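Local coordinates for protein malate dehydrogenase (Pyrococcus horikoshii, PDB 1V9N) that catalyses the NAD-dependent interconversion of (S)-malate and oxaloacetate as a homodimer of the LDH2/MDH2 oxidoreductase family, here with NADPH bound, at residues Arg152-Pro157 and Val190-Leu195; Asp178-Leu183 and Lys325-Met330; Met185-Val190 and Gly247-Val252; Glu331-Leu334 and Ile338-Tyr341. One frame throughout, in Å; residues are numbered along the deposited sequence.

How the interactions relate
From the N terminus, the loop 152-157 after strand 144-149 opens interaction 1, which closes at 190-195 around strands 170-174 and 181-185. Before it closes, strand 181-185 opens interaction 2, and the loop after that strand opens interaction 3; both therefore cross interaction 1, and interactions 1 and 3 share Val190. Interaction 3 closes on helix 242-258, nested inside the much larger loop that interaction 2 closes on helix 324-336. Interaction 4 follows in series, folding the end of that helix onto strand 338-341. Interactions 1 to 3 line different portions of one NADPH, while interaction 4 ties the same helix to the small two-stranded sheet.

Interaction 1 (Arg152-Pro157 and Val190-Leu195); sequences RPLVAP and VPIGKL. With NDP (NADPH dihydro-nicotinamide-adenine-dinucleotide phosphate), chain B.
Leu154 and Ile192 mark the closest approach of two irregular segments, their CA atoms 7.2 Å apart, too far for direct backbone pairing. The first segment forms a classic beta bulge, with Leu154 and Val155 both facing Leu165; in the second, Ile192 lies in a turn closed by Lys194 N donating to Pro191 O, with helix-like backbone angles at 192-194. The two side chains cross at about a right angle, the fork of Leu154 straddling the branch point of Ile192. Leu154 CD1 lies 3.4 Å from Ile192 CG2, and Leu154 CD2 is equally close, 3.4 Å, to Ile192 CG1. With CG1 of Ile192 anti to its backbone N (chi1 -169°), both branches are presented to this fork. The packing is tight, and chi2 of Leu154 (149°) departs from a staggered value, consistent with some strain. Arg152 NH2 comes obliquely to Ile192 CG2, at 4.2 Å. Pro191 turns its ring from this pair to the cofactor, with its CD 3.2 Å from O2N of the NADPH diphosphate. Leu230 also packs on Ile192. The contact between the segments is thus small and apolar: it rests on shape fit and dispersion, immediately beside the cofactor pocket.

Interaction 2 (Asp178-Leu183 and Lys325-Met330); sequences DKPFLL and KGFLTM. With NDP (NADPH dihydro-nicotinamide-adenine-dinucleotide phosphate), chain B.
Phe327 and Lys179 each carry CG anti to the carbonyl carbon (chi1 -84° and -70°), which sends the ring out from the helix and the lysine chain, extended beyond CG, back across it. The two side chains slide past each other in opposite directions. Lys179 CB sits over the rim of one face of Phe327, and Lys179 CD is 4.1 Å from the ring centroid in an off-centre CH-pi contact. At the ring edge, near its plane, Pro180 O lies 3.3 Å from Phe327 CE2, where the positive rim of the aromatic ring would suit a carbonyl oxygen. The pyrrolidine ring of Pro180 crosses the phenyl group at about a right angle, Pro180 CD being 3.9 Å from Phe327 CZ. Just before Phe327, the same helix grips NADPH through Gly326 N, which donates to O1X of the 2'-phosphate at 2.8 Å, nearly straight at 167°. This phosphate lies at the N-terminal end of helix 324-336, whose dipole would be expected to favour the negative charge. Lys325 NZ reaches N7A of the adenine at 3.2 Å and also forms a salt bridge to Glu238 of the second subunit. Thr329 OG1 bonds to Lys325 O from above its carbonyl plane, adding to the helical bond from Thr329 N. The contact thus lays helix 324-336 against the loop that leads into strand 181-185, the strand next to 170-174 at one end of the mixed sheet within this chain, while Leu136 and Ala139 of helix 132-139 pack on Pro180.

Interaction 3 (Met185-Val190 and Gly247-Val252); sequences MATSVV and GLSLMV. With NDP (NADPH dihydro-nicotinamide-adenine-dinucleotide phosphate), chain B.
Thr187 presses both branches of its side chain on helix 242-258, its CA 5.7 Å from that of Ser249. Its first torsion (chi1 47°) places OG1 between the backbone N and the carbonyl carbon and leaves CG2 anti to that carbon. The methyl therefore meets the base of Leu248, Thr187 CG2 to Leu248 CB 3.6 Å, whereas Thr187 OG1 lies 3.6 Å from Ser249 CA. The two hydroxyls do not bond to each other: Thr187 OG1 is hydrogen-bonded to Asn168 O, and Ser249 OG, anti to its backbone N (chi1 178°), to Gly166 O. These buried polar ends are thus satisfied by the loop before strand 170-174. Farther along, Ser188 OG reaches forward to Val190 O at 2.6 Å, from above the carbonyl plane, and closes a local turn. On the cofactor side, Ala186 N donates almost linearly (175°) to O1N of the NADPH diphosphate, 2.8 Å away. Lys244 of the second subunit binds the carbonyl oxygens of Ala186, Ser188 and Val189. The loop following strand 181-185 is thereby wedged between the diphosphate and helix 242-258, a helix whose Leu248 also packs on Leu248 of the second subunit.

Interaction 4 (Glu331-Leu334 and Ile338-Tyr341); sequences ETRL and IPIY
Arg333, Pro339 and Ile338 bury nearly all the surface of this contact, Arg333 the largest share. From the last turns of helix 324-336 its side chain runs extended from CG to NE, with CG anti to the carbonyl carbon (chi1 -59°), and the guanidinium continues flat in line with the chain. Pro339 crosses it at about a right angle and lies over one face: Pro339 CG stands 3.3 Å above the guanidinium plane, offset toward the rim. The pyrrolidine covers the NE-CZ side of the group, Pro339 CD lying 3.3 Å from Arg333 NE and Pro339 CG 3.4 Å from Arg333 CZ. This is van der Waals packing of an aliphatic ring over one face of a flat cation, and it leaves the N-H groups in the guanidinium plane to other partners. Arg333 NE makes a salt bridge with Glu3, and NH1 a weak bond to Asp48 O; together with the proline they would restrict rotation of the group. Ile338 packs nearer the helix backbone, its CG1 4.3 Å from Arg333 CB. The main chains come close here, with CA atoms of Arg333 and Ile338 4.9 Å apart, but Arg333 O and Ile338 N, at 3.6 Å, are not hydrogen-bonded. Leu19 and Leu49 of two N-terminal helices also pack on Ile338. The arrangement is a tight helix-to-strand turn: strand 338-341 pairs antiparallel with strand 11-14, bringing the N-terminal region against the C-terminal one, and ends at Tyr341, the N-cap of helix 342-355.

Interaction 1 (Arg152-Pro157 and Val190-Leu195)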
# COMPACT_ATOMS: atom_id res chain seq x y z
N ARG A 152 1.62 -18.10 3.23
CA ARG A 152 1.44 -19.27 2.39
C ARG A 152 0.64 -18.88 1.16
O ARG A 152 -0.17 -17.96 1.21
CB ARG A 152 0.69 -20.37 3.15
CG ARG A 152 1.39 -20.83 4.41
CD ARG A 152 0.65 -21.99 5.08
NE ARG A 152 -0.72 -21.65 5.44
CZ ARG A 152 -1.79 -21.95 4.70
NH1 ARG A 152 -1.64 -22.61 3.56
NH2 ARG A 152 -3.00 -21.58 5.11
N PRO A 153 0.87 -19.56 0.02
CA PRO A 153 0.12 -19.22 -1.19
C PRO A 153 -1.36 -19.56 -1.02
O PRO A 153 -1.72 -20.70 -0.72
CB PRO A 153 0.80 -20.08 -2.26
CG PRO A 153 1.28 -21.27 -1.48
CD PRO A 153 1.84 -20.63 -0.23
N LEU A 154 -2.22 -18.55 -1.21
CA LEU A 154 -3.66 -18.73 -1.05
C LEU A 154 -4.45 -17.92 -2.07
O LEU A 154 -5.65 -18.15 -2.25
CB LEU A 154 -4.09 -18.30 0.35
CG LEU A 154 -3.67 -19.12 1.58
CD1 LEU A 154 -3.52 -18.21 2.78
CD2 LEU A 154 -4.71 -20.20 1.85
N VAL A 155 -3.79 -16.97 -2.73
CA VAL A 155 -4.47 -16.09 -3.69
C VAL A 155 -4.01 -16.32 -5.12
O VAL A 155 -2.85 -16.64 -5.37
CB VAL A 155 -4.23 -14.60 -3.32
CG1 VAL A 155 -5.09 -13.69 -4.20
CG2 VAL A 155 -4.56 -14.38 -1.85
N ALA A 156 -4.94 -16.16 -6.06
CA ALA A 156 -4.63 -16.34 -7.48
C ALA A 156 -4.37 -15.02 -8.17
O ALA A 156 -5.12 -14.06 -8.02
CB ALA A 156 -5.78 -17.07 -8.17
N PRO A 157 -3.28 -14.94 -8.96
CA PRO A 157 -2.97 -13.70 -9.66
C PRO A 157 -4.07 -13.40 -10.68
O PRO A 157 -4.76 -14.32 -11.15
CB PRO A 157 -1.63 -14.00 -10.31
CG PRO A 157 -1.71 -15.47 -10.59
CD PRO A 157 -2.32 -16.00 -9.31
N VAL A 190 -10.36 -11.06 1.50
CA VAL A 190 -10.44 -11.53 2.88
C VAL A 190 -9.32 -12.52 3.19
O VAL A 190 -8.72 -13.09 2.28
CB VAL A 190 -11.79 -12.22 3.18
CG1 VAL A 190 -12.93 -11.26 2.90
CG2 VAL A 190 -11.93 -13.49 2.35
N PRO A 191 -9.01 -12.71 4.48
CA PRO A 191 -7.96 -13.64 4.90
C PRO A 191 -8.51 -15.07 4.82
O PRO A 191 -9.71 -15.28 4.98
CB PRO A 191 -7.69 -13.24 6.35
CG PRO A 191 -8.24 -11.86 6.46
CD PRO A 191 -9.47 -11.91 5.62
N ILE A 192 -7.63 -16.04 4.58
CA ILE A 192 -8.09 -17.42 4.51
C ILE A 192 -8.59 -17.79 5.90
O ILE A 192 -9.57 -18.50 6.06
CB ILE A 192 -6.95 -18.38 4.10
CG1 ILE A 192 -7.53 -19.76 3.78
CG2 ILE A 192 -5.93 -18.51 5.22
CD1 ILE A 192 -8.52 -19.76 2.64
N GLY A 193 -7.90 -17.27 6.91
CA GLY A 193 -8.27 -17.54 8.29
C GLY A 193 -9.71 -17.14 8.59
O GLY A 193 -10.26 -17.56 9.61
N LYS A 194 -10.31 -16.32 7.73
CA LYS A 194 -11.68 -15.90 7.95
C LYS A 194 -12.64 -17.05 7.71
O LYS A 194 -13.41 -17.42 8.59
CB LYS A 194 -12.06 -14.72 7.04
CG LYS A 194 -13.55 -14.39 7.07
CD LYS A 194 -13.87 -13.05 6.42
CE LYS A 194 -13.41 -11.89 7.30
NZ LYS A 194 -13.77 -10.56 6.71
N LEU A 195 -12.58 -17.62 6.51
CA LEU A 195 -13.44 -18.74 6.13
C LEU A 195 -13.57 -19.77 7.26
O LEU A 195 -12.73 -20.65 7.41
CB LEU A 195 -12.90 -19.41 4.87
CG LEU A 195 -12.82 -18.52 3.63
CD1 LEU A 195 -12.23 -19.29 2.46
CD2 LEU A 195 -14.21 -18.02 3.28
PA NDP B . -10.72 -6.11 7.81
O1A NDP B . -11.29 -6.65 9.02
O2A NDP B . -11.46 -6.03 6.51
O5B NDP B . -10.16 -4.61 8.19
C5B NDP B . -9.49 -3.79 7.21
C4B NDP B . -9.09 -2.50 7.96
O4B NDP B . -10.18 -1.59 7.70
C3B NDP B . -8.94 -2.56 9.45
O3B NDP B . -7.82 -1.69 9.82
C2B NDP B . -10.21 -2.06 10.04
O2B NDP B . -10.16 -1.50 11.37
C1B NDP B . -10.67 -1.13 8.96
N9A NDP B . -12.15 -1.04 8.79
C8A NDP B . -13.13 -2.07 8.88
N7A NDP B . -14.33 -1.59 8.63
C5A NDP B . -14.18 -0.26 8.37
C6A NDP B . -15.07 0.81 8.03
N6A NDP B . -16.38 0.58 7.91
N1A NDP B . -14.57 2.08 7.83
C2A NDP B . -13.22 2.32 7.96
N3A NDP B . -12.31 1.38 8.27
C4A NDP B . -12.85 0.10 8.47
O3 NDP B . -9.32 -6.73 7.45
PN NDP B . -8.73 -8.14 7.02
O1N NDP B . -8.12 -7.91 5.71
O2N NDP B . -9.92 -9.05 7.09
O5D NDP B . -7.67 -8.39 8.18
C5D NDP B . -7.52 -9.68 8.85
C4D NDP B . -6.39 -9.61 9.94
O4D NDP B . -5.52 -10.70 9.69
C3D NDP B . -5.48 -8.35 9.93
O3D NDP B . -5.26 -7.95 11.29
C2D NDP B . -4.21 -8.78 9.21
O2D NDP B . -3.09 -8.03 9.64
C1D NDP B . -4.16 -10.29 9.55
N1N NDP B . -3.51 -11.13 8.51
C2N NDP B . -2.30 -11.77 8.89
C3N NDP B . -1.66 -12.61 7.88
C7N NDP B . -0.41 -13.30 8.21
O7N NDP B . 0.19 -14.03 7.41
N7N NDP B . 0.15 -13.16 9.44
C4N NDP B . -2.29 -12.73 6.60
C5N NDP B . -3.47 -12.09 6.26
C6N NDP B . -4.09 -11.29 7.21
P2B NDP B . -10.58 -2.22 12.68
O1X NDP B . -11.30 -1.16 13.40
O2X NDP B . -9.36 -2.66 13.42
O3X NDP B . -11.48 -3.41 12.35

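Interaction 2 (Asp178-Leu183 and Lys325-Met330)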
# COMPACT_ATOMS: atom_id res chain seq x y z
N ASP A 178 -6.20 11.08 20.25
CA ASP A 178 -6.86 10.03 21.02
C ASP A 178 -6.21 8.67 20.74
O ASP A 178 -5.01 8.52 20.95
CB ASP A 178 -8.35 10.00 20.67
CG ASP A 178 -8.99 11.38 20.74
OD1 ASP A 178 -8.92 12.01 21.82
OD2 ASP A 178 -9.55 11.84 19.72
N LYS A 179 -6.99 7.69 20.29
CA LYS A 179 -6.42 6.38 20.00
C LYS A 179 -5.73 6.38 18.64
O LYS A 179 -6.17 7.06 17.70
CB LYS A 179 -7.50 5.30 20.06
CG LYS A 179 -7.99 5.06 21.48
CD LYS A 179 -9.05 3.98 21.58
CE LYS A 179 -9.53 3.85 23.03
NZ LYS A 179 -10.70 2.95 23.18
N PRO A 180 -4.65 5.60 18.50
CA PRO A 180 -3.92 5.54 17.24
C PRO A 180 -4.77 5.18 16.03
O PRO A 180 -5.73 4.40 16.12
CB PRO A 180 -2.86 4.47 17.49
CG PRO A 180 -2.62 4.57 18.97
CD PRO A 180 -4.02 4.73 19.51
N PHE A 181 -4.43 5.77 14.89
CA PHE A 181 -5.08 5.45 13.64
C PHE A 181 -4.46 4.08 13.36
O PHE A 181 -3.26 3.90 13.57
CB PHE A 181 -4.66 6.44 12.55
CG PHE A 181 -4.97 5.97 11.16
CD1 PHE A 181 -6.22 6.22 10.59
CD2 PHE A 181 -4.02 5.25 10.43
CE1 PHE A 181 -6.51 5.76 9.31
CE2 PHE A 181 -4.31 4.79 9.16
CZ PHE A 181 -5.55 5.04 8.59
N LEU A 182 -5.25 3.12 12.89
CA LEU A 182 -4.69 1.81 12.62
C LEU A 182 -5.32 1.08 11.45
O LEU A 182 -6.44 0.58 11.54
CB LEU A 182 -4.79 0.92 13.87
CG LEU A 182 -4.38 -0.56 13.70
CD1 LEU A 182 -2.91 -0.66 13.29
CD2 LEU A 182 -4.63 -1.31 15.02
N LEU A 183 -4.60 1.07 10.34
CA LEU A 183 -5.04 0.36 9.15
C LEU A 183 -4.32 -0.98 9.27
O LEU A 183 -3.12 -1.02 9.55
CB LEU A 183 -4.59 1.08 7.88
CG LEU A 183 -4.77 0.33 6.55
CD1 LEU A 183 -6.25 0.03 6.32
CD2 LEU A 183 -4.21 1.17 5.41
N LYS A 325 -13.35 0.44 15.04
CA LYS A 325 -14.16 -0.72 15.41
C LYS A 325 -13.37 -1.62 16.36
O LYS A 325 -13.88 -2.05 17.39
CB LYS A 325 -14.55 -1.55 14.18
CG LYS A 325 -15.61 -0.94 13.28
CD LYS A 325 -15.86 -1.87 12.09
CE LYS A 325 -16.92 -1.33 11.16
NZ LYS A 325 -17.11 -2.22 9.98
N GLY A 326 -12.13 -1.91 15.99
CA GLY A 326 -11.28 -2.76 16.80
C GLY A 326 -11.07 -2.27 18.22
O GLY A 326 -11.15 -3.05 19.17
N PHE A 327 -10.78 -0.98 18.37
CA PHE A 327 -10.56 -0.41 19.69
C PHE A 327 -11.82 -0.45 20.54
O PHE A 327 -11.76 -0.67 21.75
CB PHE A 327 -10.04 1.03 19.58
CG PHE A 327 -8.55 1.12 19.38
CD1 PHE A 327 -7.67 0.54 20.29
CD2 PHE A 327 -8.03 1.79 18.28
CE1 PHE A 327 -6.29 0.62 20.11
CE2 PHE A 327 -6.65 1.88 18.08
CZ PHE A 327 -5.78 1.29 19.00
N LEU A 328 -12.97 -0.24 19.90
CA LEU A 328 -14.26 -0.28 20.60
C LEU A 328 -14.56 -1.72 21.00
O LEU A 328 -15.00 -1.99 22.12
CB LEU A 328 -15.37 0.25 19.70
CG LEU A 328 -15.80 1.70 19.94
CD1 LEU A 328 -14.60 2.62 19.87
CD2 LEU A 328 -16.84 2.10 18.89
N THR A 329 -14.33 -2.64 20.07
CA THR A 329 -14.56 -4.06 20.34
C THR A 329 -13.69 -4.47 21.52
O THR A 329 -14.15 -5.19 22.42
CB THR A 329 -14.19 -4.92 19.13
OG1 THR A 329 -15.04 -4.58 18.03
CG2 THR A 329 -14.35 -6.40 19.46
N MSE A 330 -12.44 -4.01 21.53
CA MSE A 330 -11.52 -4.33 22.61
C MSE A 330 -12.07 -3.80 23.93
O MSE A 330 -12.22 -4.54 24.90
CB MSE A 330 -10.15 -3.70 22.35
CG MSE A 330 -9.20 -3.75 23.53
SE MSE A 330 -7.42 -3.05 23.16
CE MSE A 330 -7.07 -1.37 23.98
PA NDP B . -10.72 -6.11 7.81
O1A NDP B . -11.29 -6.65 9.02
O2A NDP B . -11.46 -6.03 6.51
O5B NDP B . -10.16 -4.61 8.19
C5B NDP B . -9.49 -3.79 7.21
C4B NDP B . -9.09 -2.50 7.96
O4B NDP B . -10.18 -1.59 7.70
C3B NDP B . -8.94 -2.56 9.45
O3B NDP B . -7.82 -1.69 9.82
C2B NDP B . -10.21 -2.06 10.04
O2B NDP B . -10.16 -1.50 11.37
C1B NDP B . -10.67 -1.13 8.96
N9A NDP B . -12.15 -1.04 8.79
C8A NDP B . -13.13 -2.07 8.88
N7A NDP B . -14.33 -1.59 8.63
C5A NDP B . -14.18 -0.26 8.37
C6A NDP B . -15.07 0.81 8.03
N6A NDP B . -16.38 0.58 7.91
N1A NDP B . -14.57 2.08 7.83
C2A NDP B . -13.22 2.32 7.96
N3A NDP B . -12.31 1.38 8.27
C4A NDP B . -12.85 0.10 8.47
O3 NDP B . -9.32 -6.73 7.45
PN NDP B . -8.73 -8.14 7.02
O1N NDP B . -8.12 -7.91 5.71
O2N NDP B . -9.92 -9.05 7.09
O5D NDP B . -7.67 -8.39 8.18
C5D NDP B . -7.52 -9.68 8.85
C4D NDP B . -6.39 -9.61 9.94
O4D NDP B . -5.52 -10.70 9.69
C3D NDP B . -5.48 -8.35 9.93
O3D NDP B . -5.26 -7.95 11.29
C2D NDP B . -4.21 -8.78 9.21
O2D NDP B . -3.09 -8.03 9.64
C1D NDP B . -4.16 -10.29 9.55
N1N NDP B . -3.51 -11.13 8.51
C2N NDP B . -2.30 -11.77 8.89
C3N NDP B . -1.66 -12.61 7.88
C7N NDP B . -0.41 -13.30 8.21
O7N NDP B . 0.19 -14.03 7.41
N7N NDP B . 0.15 -13.16 9.44
C4N NDP B . -2.29 -12.73 6.60
C5N NDP B . -3.47 -12.09 6.26
C6N NDP B . -4.09 -11.29 7.21
P2B NDP B . -10.58 -2.22 12.68
O1X NDP B . -11.30 -1.16 13.40
O2X NDP B . -9.36 -2.66 13.42
O3X NDP B . -11.48 -3.41 12.35
O HOH W 1 -9.48 0.86 23.41

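Interaction 3 (Met185-Val190 and Gly247-Val252)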
# COMPACT_ATOMS: atom_id res chain seq x y z
N MSE A 185 -4.85 -4.54 7.05
CA MSE A 185 -5.62 -5.27 6.05
C MSE A 185 -4.85 -6.27 5.19
O MSE A 185 -3.70 -6.04 4.83
CB MSE A 185 -6.24 -4.25 5.10
CG MSE A 185 -5.17 -3.30 4.56
SE MSE A 185 -5.61 -2.19 3.06
CE MSE A 185 -5.11 -3.41 1.63
N ALA A 186 -5.51 -7.37 4.85
CA ALA A 186 -4.90 -8.36 3.96
C ALA A 186 -5.08 -7.73 2.58
O ALA A 186 -6.03 -6.97 2.37
CB ALA A 186 -5.64 -9.67 4.04
N THR A 187 -4.18 -8.01 1.64
CA THR A 187 -4.31 -7.45 0.31
C THR A 187 -5.26 -8.27 -0.57
O THR A 187 -5.45 -7.98 -1.75
CB THR A 187 -2.93 -7.31 -0.38
OG1 THR A 187 -2.18 -8.52 -0.22
CG2 THR A 187 -2.15 -6.16 0.25
N SER A 188 -5.85 -9.29 0.03
CA SER A 188 -6.82 -10.13 -0.65
C SER A 188 -8.15 -9.60 -0.13
O SER A 188 -8.18 -8.87 0.86
CB SER A 188 -6.64 -11.60 -0.25
OG SER A 188 -6.74 -11.77 1.16
N VAL A 189 -9.26 -9.94 -0.79
CA VAL A 189 -10.55 -9.45 -0.31
C VAL A 189 -10.70 -9.82 1.16
O VAL A 189 -11.10 -9.00 1.98
CB VAL A 189 -11.74 -10.03 -1.11
CG1 VAL A 189 -13.05 -9.43 -0.59
CG2 VAL A 189 -11.58 -9.73 -2.59
N VAL A 190 -10.36 -11.06 1.50
CA VAL A 190 -10.44 -11.53 2.88
C VAL A 190 -9.32 -12.52 3.19
O VAL A 190 -8.72 -13.09 2.28
CB VAL A 190 -11.79 -12.22 3.18
CG1 VAL A 190 -12.93 -11.26 2.90
CG2 VAL A 190 -11.93 -13.49 2.35
N GLY A 247 -1.27 -6.42 -7.27
CA GLY A 247 -0.02 -5.70 -7.23
C GLY A 247 0.43 -5.44 -5.81
O GLY A 247 1.61 -5.56 -5.49
N LEU A 248 -0.52 -5.07 -4.95
CA LEU A 248 -0.23 -4.80 -3.55
C LEU A 248 0.37 -6.04 -2.89
O LEU A 248 1.25 -5.95 -2.04
CB LEU A 248 -1.51 -4.38 -2.82
CG LEU A 248 -2.09 -3.01 -3.21
CD1 LEU A 248 -3.50 -2.87 -2.66
CD2 LEU A 248 -1.19 -1.90 -2.68
N SER A 249 -0.14 -7.21 -3.28
CA SER A 249 0.36 -8.46 -2.73
C SER A 249 1.82 -8.65 -3.11
O SER A 249 2.62 -9.14 -2.32
CB SER A 249 -0.47 -9.64 -3.23
OG SER A 249 0.06 -10.86 -2.73
N LEU A 250 2.16 -8.28 -4.34
CA LEU A 250 3.53 -8.40 -4.83
C LEU A 250 4.46 -7.40 -4.15
O LEU A 250 5.62 -7.70 -3.86
CB LEU A 250 3.58 -8.20 -6.35
CG LEU A 250 2.85 -9.23 -7.20
CD1 LEU A 250 3.23 -9.02 -8.67
CD2 LEU A 250 3.23 -10.65 -6.76
N MSE A 251 3.95 -6.20 -3.91
CA MSE A 251 4.73 -5.17 -3.24
C MSE A 251 5.21 -5.75 -1.91
O MSE A 251 6.38 -5.65 -1.57
CB MSE A 251 3.86 -3.93 -2.98
CG MSE A 251 4.54 -2.86 -2.15
SE MSE A 251 3.41 -1.29 -1.91
CE MSE A 251 2.42 -1.88 -0.38
N VAL A 252 4.29 -6.38 -1.18
CA VAL A 252 4.63 -6.98 0.10
C VAL A 252 5.74 -8.04 -0.03
O VAL A 252 6.69 -8.04 0.75
CB VAL A 252 3.40 -7.65 0.75
CG1 VAL A 252 3.81 -8.44 1.98
CG2 VAL A 252 2.38 -6.59 1.12
PA NDP B . -10.72 -6.11 7.81
O1A NDP B . -11.29 -6.65 9.02
O2A NDP B . -11.46 -6.03 6.51
O5B NDP B . -10.16 -4.61 8.19
C5B NDP B . -9.49 -3.79 7.21
C4B NDP B . -9.09 -2.50 7.96
O4B NDP B . -10.18 -1.59 7.70
C3B NDP B . -8.94 -2.56 9.45
O3B NDP B . -7.82 -1.69 9.82
C2B NDP B . -10.21 -2.06 10.04
O2B NDP B . -10.16 -1.50 11.37
C1B NDP B . -10.67 -1.13 8.96
N9A NDP B . -12.15 -1.04 8.79
C8A NDP B . -13.13 -2.07 8.88
N7A NDP B . -14.33 -1.59 8.63
C5A NDP B . -14.18 -0.26 8.37
C6A NDP B . -15.07 0.81 8.03
N6A NDP B . -16.38 0.58 7.91
N1A NDP B . -14.57 2.08 7.83
C2A NDP B . -13.22 2.32 7.96
N3A NDP B . -12.31 1.38 8.27
C4A NDP B . -12.85 0.10 8.47
O3 NDP B . -9.32 -6.73 7.45
PN NDP B . -8.73 -8.14 7.02
O1N NDP B . -8.12 -7.91 5.71
O2N NDP B . -9.92 -9.05 7.09
O5D NDP B . -7.67 -8.39 8.18
C5D NDP B . -7.52 -9.68 8.85
C4D NDP B . -6.39 -9.61 9.94
O4D NDP B . -5.52 -10.70 9.69
C3D NDP B . -5.48 -8.35 9.93
O3D NDP B . -5.26 -7.95 11.29
C2D NDP B . -4.21 -8.78 9.21
O2D NDP B . -3.09 -8.03 9.64
C1D NDP B . -4.16 -10.29 9.55
N1N NDP B . -3.51 -11.13 8.51
C2N NDP B . -2.30 -11.77 8.89
C3N NDP B . -1.66 -12.61 7.88
C7N NDP B . -0.41 -13.30 8.21
O7N NDP B . 0.19 -14.03 7.41
N7N NDP B . 0.15 -13.16 9.44
C4N NDP B . -2.29 -12.73 6.60
C5N NDP B . -3.47 -12.09 6.26
C6N NDP B . -4.09 -11.29 7.21
P2B NDP B . -10.58 -2.22 12.68
O1X NDP B . -11.30 -1.16 13.40
O2X NDP B . -9.36 -2.66 13.42
O3X NDP B . -11.48 -3.41 12.35

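Interaction 4 (Glu331-Leu334 and Ile338-Tyr341)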
# COMPACT_ATOMS: atom_id res chain seq x y z
N GLU A 331 -12.38 -2.51 23.95
CA GLU A 331 -12.91 -1.84 25.14
C GLU A 331 -14.04 -2.67 25.75
O GLU A 331 -14.10 -2.88 26.97
CB GLU A 331 -13.42 -0.45 24.76
CG GLU A 331 -13.79 0.44 25.93
CD GLU A 331 -14.34 1.78 25.48
OE1 GLU A 331 -15.45 1.80 24.90
OE2 GLU A 331 -13.66 2.81 25.70
N THR A 332 -14.94 -3.14 24.90
CA THR A 332 -16.07 -3.95 25.34
C THR A 332 -15.63 -5.25 25.99
O THR A 332 -15.93 -5.52 27.16
CB THR A 332 -16.99 -4.30 24.15
OG1 THR A 332 -17.59 -3.10 23.64
CG2 THR A 332 -18.07 -5.28 24.57
N ARG A 333 -14.90 -6.06 25.23
CA ARG A 333 -14.42 -7.35 25.71
C ARG A 333 -13.49 -7.31 26.91
O ARG A 333 -13.25 -8.34 27.54
CB ARG A 333 -13.77 -8.10 24.54
CG ARG A 333 -14.74 -8.32 23.40
CD ARG A 333 -14.12 -9.06 22.24
NE ARG A 333 -15.13 -9.40 21.24
CZ ARG A 333 -14.88 -10.08 20.13
NH1 ARG A 333 -13.65 -10.49 19.87
NH2 ARG A 333 -15.86 -10.35 19.28
N LEU A 334 -12.97 -6.14 27.25
CA LEU A 334 -12.08 -6.02 28.40
C LEU A 334 -12.87 -6.04 29.71
O LEU A 334 -12.36 -6.49 30.74
CB LEU A 334 -11.25 -4.74 28.31
CG LEU A 334 -10.06 -4.79 27.35
CD1 LEU A 334 -9.38 -3.44 27.28
CD2 LEU A 334 -9.08 -5.86 27.83
N ILE A 338 -13.73 -11.79 26.72
CA ILE A 338 -13.48 -12.18 25.33
C ILE A 338 -14.31 -13.40 24.94
O ILE A 338 -14.19 -14.46 25.54
CB ILE A 338 -11.99 -12.54 25.11
CG1 ILE A 338 -11.10 -11.36 25.51
CG2 ILE A 338 -11.76 -12.93 23.66
CD1 ILE A 338 -9.63 -11.66 25.47
N PRO A 339 -15.16 -13.25 23.91
CA PRO A 339 -16.00 -14.35 23.44
C PRO A 339 -15.24 -15.36 22.60
O PRO A 339 -14.70 -15.02 21.54
CB PRO A 339 -17.08 -13.64 22.65
CG PRO A 339 -16.33 -12.50 22.04
CD PRO A 339 -15.50 -12.00 23.21
N ILE A 340 -15.19 -16.60 23.07
CA ILE A 340 -14.50 -17.67 22.35
C ILE A 340 -15.51 -18.73 21.92
O ILE A 340 -16.27 -19.24 22.73
CB ILE A 340 -13.43 -18.34 23.24
CG1 ILE A 340 -12.40 -17.29 23.67
CG2 ILE A 340 -12.75 -19.47 22.47
CD1 ILE A 340 -11.29 -17.84 24.55
N TYR A 341 -15.51 -19.04 20.63
CA TYR A 341 -16.41 -20.03 20.07
C TYR A 341 -16.40 -21.31 20.90
O TYR A 341 -15.46 -21.57 21.65
CB TYR A 341 -16.01 -20.32 18.62
CG TYR A 341 -17.01 -21.15 17.84
CD1 TYR A 341 -18.33 -20.72 17.70
CD2 TYR A 341 -16.62 -22.33 17.21
CE1 TYR A 341 -19.25 -21.46 16.95
CE2 TYR A 341 -17.53 -23.07 16.46
CZ TYR A 341 -18.84 -22.64 16.33
OH TYR A 341 -19.73 -23.37 15.58